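Local coordinates for protein putative integrase (Listeria innocua, PDB 5U96) that probably binds DNA and exchanges strands in site-specific recombination as a serine integrase, of which this chain is the coiled-coil domain, at residues 15-18 with 19-22; 43-46 with 47-50. All blocks are in the same frame, centred on the assembly; numbering follows the deposited sequence.

How the interactions relate
Both contacts are local, each made by side chains along a single helix of the coiled-coil hairpin. Interaction 1 lies on helix 7-23, near the turn into the second arm. Interaction 2 lies near the C-terminal end of helix 28-50, on the opposite side of the chain's centre. Their centres are 24 Å apart and their nearest atoms about 13 Å apart, so they do not touch. Residues 15-22 pack on helix 28-50 and on the second subunit. Residues 43-50 meet no other chain of the assembly, and Y45 links them back to helix 7-23. This coiled-coil domain is one piece of a longer recombinase.

Interaction 1: 15-18 with 19-22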
ATOM      1  N   LYS A  15      -5.657  -8.104   5.660  1.00 33.43           N
ATOM      2  CA  LYS A  15      -5.162  -8.127   7.035  1.00 34.16           C
ATOM      3  C   LYS A  15      -3.905  -7.286   7.172  1.00 34.38           C
ATOM      4  O   LYS A  15      -3.856  -6.357   7.979  1.00 34.47           O
ATOM      5  CB  LYS A  15      -4.867  -9.559   7.493  1.00 33.69           C
ATOM      6  CG  LYS A  15      -4.131  -9.631   8.832  1.00 34.39           C
ATOM      7  CD  LYS A  15      -3.734 -11.046   9.202  1.00 34.91           C
ATOM      8  CE  LYS A  15      -2.810 -11.049  10.413  1.00 35.71           C
ATOM      9  NZ  LYS A  15      -1.434 -10.577  10.079  1.00 36.12           N
ATOM     10  N   ARG A  16      -2.890  -7.644   6.391  1.00 33.26           N
ATOM     11  CA  ARG A  16      -1.600  -6.965   6.410  1.00 33.80           C
ATOM     12  C   ARG A  16      -1.802  -5.459   6.368  1.00 34.36           C
ATOM     13  O   ARG A  16      -1.220  -4.714   7.154  1.00 33.33           O
ATOM     14  CB  ARG A  16      -0.742  -7.414   5.226  1.00 33.73           C
ATOM     15  CG  ARG A  16      -0.487  -8.916   5.170  1.00 33.17           C
ATOM     16  CD  ARG A  16       0.787  -9.288   5.887  1.00 33.87           C
ATOM     17  NE  ARG A  16       1.961  -8.748   5.215  1.00 33.44           N
ATOM     18  CZ  ARG A  16       3.162  -8.652   5.770  1.00 32.88           C
ATOM     19  NH1 ARG A  16       3.361  -9.050   7.019  1.00 33.32           N
ATOM     20  NH2 ARG A  16       4.168  -8.146   5.078  1.00 33.43           N
ATOM     21  N   LEU A  17      -2.660  -5.029   5.452  1.00 33.86           N
ATOM     22  CA  LEU A  17      -2.998  -3.624   5.305  1.00 34.92           C
ATOM     23  C   LEU A  17      -3.623  -3.067   6.579  1.00 34.33           C
ATOM     24  O   LEU A  17      -3.342  -1.934   6.969  1.00 34.48           O
ATOM     25  CB  LEU A  17      -3.951  -3.438   4.125  1.00 34.72           C
ATOM     26  CG  LEU A  17      -4.364  -2.008   3.776  1.00 35.80           C
ATOM     27  CD1 LEU A  17      -3.143  -1.159   3.459  1.00 36.10           C
ATOM     28  CD2 LEU A  17      -5.342  -2.013   2.606  1.00 36.97           C
ATOM     29  N   PHE A  18      -4.468  -3.862   7.227  1.00 34.90           N
ATOM     30  CA  PHE A  18      -5.135  -3.403   8.438  1.00 34.69           C
ATOM     31  C   PHE A  18      -4.143  -3.268   9.587  1.00 35.62           C
ATOM     32  O   PHE A  18      -4.319  -2.433  10.472  1.00 36.25           O
ATOM     33  CB  PHE A  18      -6.269  -4.341   8.845  1.00 35.13           C
ATOM     34  CG  PHE A  18      -7.201  -3.741   9.859  1.00 36.14           C
ATOM     35  CD1 PHE A  18      -8.294  -2.992   9.456  1.00 36.87           C
ATOM     36  CD2 PHE A  18      -6.974  -3.905  11.216  1.00 36.02           C
ATOM     37  CE1 PHE A  18      -9.148  -2.431  10.385  1.00 36.86           C
ATOM     38  CE2 PHE A  18      -7.825  -3.344  12.148  1.00 36.46           C
ATOM     39  CZ  PHE A  18      -8.913  -2.606  11.731  1.00 36.57           C
ATOM     40  N   ASP A  19      -3.097  -4.087   9.564  1.00 35.18           N
ATOM     41  CA  ASP A  19      -2.082  -4.059  10.610  1.00 34.79           C
ATOM     42  C   ASP A  19      -1.356  -2.717  10.638  1.00 35.99           C
ATOM     43  O   ASP A  19      -0.720  -2.368  11.632  1.00 35.68           O
ATOM     44  CB  ASP A  19      -1.072  -5.190  10.410  1.00 34.62           C
ATOM     45  CG  ASP A  19      -1.733  -6.545  10.262  1.00 34.34           C
ATOM     46  OD1 ASP A  19      -2.912  -6.677  10.649  1.00 35.45           O
ATOM     47  OD2 ASP A  19      -1.073  -7.479   9.762  1.00 34.86           O
ATOM     48  N   LEU A  20      -1.448  -1.971   9.541  1.00 35.81           N
ATOM     49  CA  LEU A  20      -0.832  -0.652   9.461  1.00 36.64           C
ATOM     50  C   LEU A  20      -1.717   0.399  10.127  1.00 37.21           C
ATOM     51  O   LEU A  20      -1.218   1.393  10.655  1.00 35.02           O
ATOM     52  CB  LEU A  20      -0.563  -0.272   8.004  1.00 35.90           C
ATOM     53  CG  LEU A  20       0.389  -1.195   7.239  1.00 35.23           C
ATOM     54  CD1 LEU A  20       0.570  -0.706   5.810  1.00 34.90           C
ATOM     55  CD2 LEU A  20       1.736  -1.303   7.941  1.00 34.94           C
ATOM     56  N   TYR A  21      -3.027   0.178  10.101  1.00 37.09           N
ATOM     57  CA  TYR A  21      -3.959   1.059  10.797  1.00 37.40           C
ATOM     58  C   TYR A  21      -3.787   0.928  12.308  1.00 37.41           C
ATOM     59  O   TYR A  21      -3.756   1.927  13.026  1.00 38.23           O
ATOM     60  CB  TYR A  21      -5.410   0.747  10.418  1.00 37.30           C
ATOM     61  CG  TYR A  21      -5.802   1.097   8.997  1.00 36.97           C
ATOM     62  CD1 TYR A  21      -6.233   2.374   8.663  1.00 37.15           C
ATOM     63  CD2 TYR A  21      -5.766   0.141   7.997  1.00 36.51           C
ATOM     64  CE1 TYR A  21      -6.603   2.686   7.365  1.00 37.04           C
ATOM     65  CE2 TYR A  21      -6.133   0.440   6.701  1.00 36.56           C
ATOM     66  CZ  TYR A  21      -6.551   1.713   6.389  1.00 36.86           C
ATOM     67  OH  TYR A  21      -6.916   2.007   5.095  1.00 37.57           O
ATOM     68  N   ILE A  22      -3.670  -0.309  12.787  1.00 37.37           N
ATOM     69  CA  ILE A  22      -3.585  -0.566  14.221  1.00 37.71           C
ATOM     70  C   ILE A  22      -2.184  -0.249  14.734  1.00 38.84           C
ATOM     71  O   ILE A  22      -1.997   0.067  15.909  1.00 39.13           O
ATOM     72  CB  ILE A  22      -3.960  -2.028  14.562  1.00 37.55           C
ATOM     73  CG1 ILE A  22      -2.852  -3.004  14.159  1.00 38.04           C
ATOM     74  CG2 ILE A  22      -5.255  -2.408  13.873  1.00 37.66           C
ATOM     75  CD1 ILE A  22      -2.054  -3.528  15.331  1.00 38.34           C
TER
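The rings of F18 and Y21 sit next to each other on the helix, centroids 5.8 Å apart. Their planes are inclined at 42°, so the pair is oblique. The edge of the Y21 ring meets F18 CA in plane, with Y21 CD2 3.6 Å from it. L17 O lies obliquely to the same ring, 3.4 Å from Y21 CD2. The F18 ring is also met obliquely by I22. Here F18 CE2 and I22 CG2 are 3.2 Å apart, with the side chains crossing at about a right angle. This is short for two carbons, and its detail is doubtful. F18 holds CG anti to the backbone N (chi1 -165°), which lets the ring reach I22.

These residues belong to helix 7-23, the first arm of a helical hairpin that forms the coiled coil. L17 and L20 pack against helix 28-50, and Y21 OH is hydrogen-bonded to D32 there. R16 makes a cation-pi contact with Y21 of the second subunit, and R16 O is hydrogen-bonded to the hydroxyl of that same tyrosine.

One turn links K15 to D19. K15 NZ forms a salt bridge to D19 OD2 at 3.1 Å, arriving on the syn side, 18° out of the carboxylate plane. K15 O accepts D19 N at 2.9 Å. K15 O also lies 2.8 Å from D19 OD1; both are acceptors and do not bond.

Interaction 2: 43-46 with 47-50; sequences NYYE and AQIE
N43 O accepts the backbone N-H of A47 at 2.8 Å. This is a regular i to i+4 bond of an alpha helix. The helix is 28-50, the second arm of the coiled-coil hairpin, and the contact lies near its C-terminal end, at the surface. A47 CB also sits close to N43 O.

Y44 makes the main side-chain contact. Y44 O accepts Q48 N at 2.8 Å, and the Y44 ring is overlaid by the Q48 side chain. Q48 CG lies over one ring face, 3.7 Å from the centroid and displaced toward the rim, in a CH-pi contact. The amide is tilted 25° from the ring plane, with Q48 NE2 nearest Y44 CE2 and CD2. Q48 CD comes to 3.1 Å from Y44 CE2. That is unusually short for two carbons, so the exact placing of the amide is doubtful. With CG anti to the backbone N (chi1 -173°), the Y44 ring lies under Q48 CG, and the extended Q48 chain crosses it at a slant. A water links the two polar ends. It lies at the ring edge, in plane, 2.6 Å from Y44 OH, and donates a longer bond of 3.2 Å to Q48 OE1.

The CB of Y45 points away from residues 47-50; its ring packs on L7 and E10 of helix 7-23. The edge of its ring still passes near Q48 NE2, 4.3 Å from Y45 CD1. The Y45 backbone O lies beside the I49 side chain.

E46 O accepts a weak bond from I49 N, and I49 CB lies 3.5 Å from that same E46 O.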
ATOM      1  N   ASN A  43     -15.023  -8.234  -3.970  1.00 38.24           N
ATOM      2  CA  ASN A  43     -16.395  -8.119  -4.441  1.00 38.81           C
ATOM      3  C   ASN A  43     -16.643  -8.930  -5.710  1.00 38.17           C
ATOM      4  O   ASN A  43     -17.670  -9.596  -5.837  1.00 39.33           O
ATOM      5  CB  ASN A  43     -16.741  -6.650  -4.692  1.00 38.30           C
ATOM      6  CG  ASN A  43     -18.235  -6.402  -4.749  1.00 38.28           C
ATOM      7  OD1 ASN A  43     -19.033  -7.215  -4.281  1.00 38.68           O
ATOM      8  ND2 ASN A  43     -18.624  -5.269  -5.321  1.00 38.26           N
ATOM      9  N   TYR A  44     -15.701  -8.868  -6.646  1.00 38.72           N
ATOM     10  CA  TYR A  44     -15.832  -9.588  -7.909  1.00 39.70           C
ATOM     11  C   TYR A  44     -15.760 -11.096  -7.687  1.00 39.59           C
ATOM     12  O   TYR A  44     -16.505 -11.857  -8.305  1.00 39.86           O
ATOM     13  CB  TYR A  44     -14.751  -9.152  -8.902  1.00 40.90           C
ATOM     14  CG  TYR A  44     -14.944  -9.732 -10.288  1.00 41.67           C
ATOM     15  CD1 TYR A  44     -15.958  -9.269 -11.118  1.00 41.60           C
ATOM     16  CD2 TYR A  44     -14.120 -10.742 -10.766  1.00 42.37           C
ATOM     17  CE1 TYR A  44     -16.146  -9.796 -12.384  1.00 42.31           C
ATOM     18  CE2 TYR A  44     -14.299 -11.273 -12.033  1.00 43.37           C
ATOM     19  CZ  TYR A  44     -15.315 -10.798 -12.836  1.00 43.03           C
ATOM     20  OH  TYR A  44     -15.500 -11.326 -14.095  1.00 42.83           O
ATOM     21  N   TYR A  45     -14.860 -11.523  -6.804  1.00 38.49           N
ATOM     22  CA  TYR A  45     -14.722 -12.938  -6.473  1.00 38.40           C
ATOM     23  C   TYR A  45     -16.027 -13.478  -5.899  1.00 37.99           C
ATOM     24  O   TYR A  45     -16.382 -14.636  -6.121  1.00 38.62           O
ATOM     25  CB  TYR A  45     -13.574 -13.152  -5.478  1.00 37.64           C
ATOM     26  CG  TYR A  45     -12.179 -12.978  -6.056  1.00 37.76           C
ATOM     27  CD1 TYR A  45     -11.928 -13.179  -7.409  1.00 38.09           C
ATOM     28  CD2 TYR A  45     -11.113 -12.621  -5.242  1.00 37.69           C
ATOM     29  CE1 TYR A  45     -10.657 -13.025  -7.931  1.00 37.92           C
ATOM     30  CE2 TYR A  45      -9.838 -12.464  -5.757  1.00 37.28           C
ATOM     31  CZ  TYR A  45      -9.616 -12.668  -7.103  1.00 37.80           C
ATOM     32  OH  TYR A  45      -8.351 -12.514  -7.622  1.00 37.92           O
ATOM     33  N   GLU A  46     -16.737 -12.633  -5.161  1.00 38.01           N
ATOM     34  CA  GLU A  46     -18.054 -12.984  -4.648  1.00 38.42           C
ATOM     35  C   GLU A  46     -19.082 -12.974  -5.771  1.00 38.34           C
ATOM     36  O   GLU A  46     -19.943 -13.850  -5.852  1.00 38.19           O
ATOM     37  CB  GLU A  46     -18.478 -12.011  -3.547  1.00 38.90           C
ATOM     38  CG  GLU A  46     -17.807 -12.255  -2.205  1.00 39.19           C
ATOM     39  CD  GLU A  46     -17.826 -11.029  -1.306  1.00 39.94           C
ATOM     40  OE1 GLU A  46     -18.507 -10.041  -1.649  1.00 39.92           O
ATOM     41  OE2 GLU A  46     -17.153 -11.055  -0.254  1.00 39.77           O
ATOM     42  N   ALA A  47     -18.975 -11.976  -6.640  1.00 39.11           N
ATOM     43  CA  ALA A  47     -19.964 -11.753  -7.686  1.00 38.66           C
ATOM     44  C   ALA A  47     -19.892 -12.803  -8.792  1.00 39.13           C
ATOM     45  O   ALA A  47     -20.901 -13.113  -9.420  1.00 39.50           O
ATOM     46  CB  ALA A  47     -19.791 -10.367  -8.273  1.00 39.01           C
ATOM     47  N   GLN A  48     -18.703 -13.341  -9.039  1.00 39.53           N
ATOM     48  CA  GLN A  48     -18.541 -14.363 -10.068  1.00 41.22           C
ATOM     49  C   GLN A  48     -19.288 -15.639  -9.703  1.00 40.76           C
ATOM     50  O   GLN A  48     -19.755 -16.366 -10.579  1.00 41.44           O
ATOM     51  CB  GLN A  48     -17.063 -14.676 -10.298  1.00 42.63           C
ATOM     52  CG  GLN A  48     -16.374 -13.732 -11.263  1.00 43.60           C
ATOM     53  CD  GLN A  48     -15.072 -14.299 -11.794  1.00 45.35           C
ATOM     54  OE1 GLN A  48     -14.996 -14.746 -12.938  1.00 47.12           O
ATOM     55  NE2 GLN A  48     -14.037 -14.279 -10.963  1.00 44.26           N
ATOM     56  N   ILE A  49     -19.396 -15.909  -8.408  1.00 39.76           N
ATOM     57  CA  ILE A  49     -20.094 -17.098  -7.935  1.00 39.41           C
ATOM     58  C   ILE A  49     -21.593 -16.991  -8.213  1.00 39.00           C
ATOM     59  O   ILE A  49     -22.267 -18.001  -8.419  1.00 39.59           O
ATOM     60  CB  ILE A  49     -19.854 -17.324  -6.428  1.00 39.03           C
ATOM     61  CG1 ILE A  49     -18.389 -17.713  -6.197  1.00 39.20           C
ATOM     62  CG2 ILE A  49     -20.805 -18.392  -5.886  1.00 39.88           C
ATOM     63  CD1 ILE A  49     -18.047 -18.063  -4.768  1.00 40.01           C
ATOM     64  N   GLU A  50     -22.107 -15.765  -8.218  1.00 38.41           N
ATOM     65  CA  GLU A  50     -23.511 -15.523  -8.537  1.00 38.02           C
ATOM     66  C   GLU A  50     -23.819 -16.009  -9.950  1.00 38.99           C
ATOM     67  O   GLU A  50     -24.856 -16.625 -10.192  1.00 38.74           O
ATOM     68  CB  GLU A  50     -23.845 -14.037  -8.388  1.00 38.39           C
ATOM     69  CG  GLU A  50     -23.668 -13.515  -6.967  1.00 38.14           C
ATOM     70  CD  GLU A  50     -23.676 -12.000  -6.882  1.00 38.68           C
ATOM     71  OE1 GLU A  50     -23.996 -11.344  -7.896  1.00 39.09           O
ATOM     72  OE2 GLU A  50     -23.359 -11.465  -5.799  1.00 38.67           O
TER
HETATM   73  O   HOH W   1     -14.958 -13.277 -15.795  1.00 46.76           O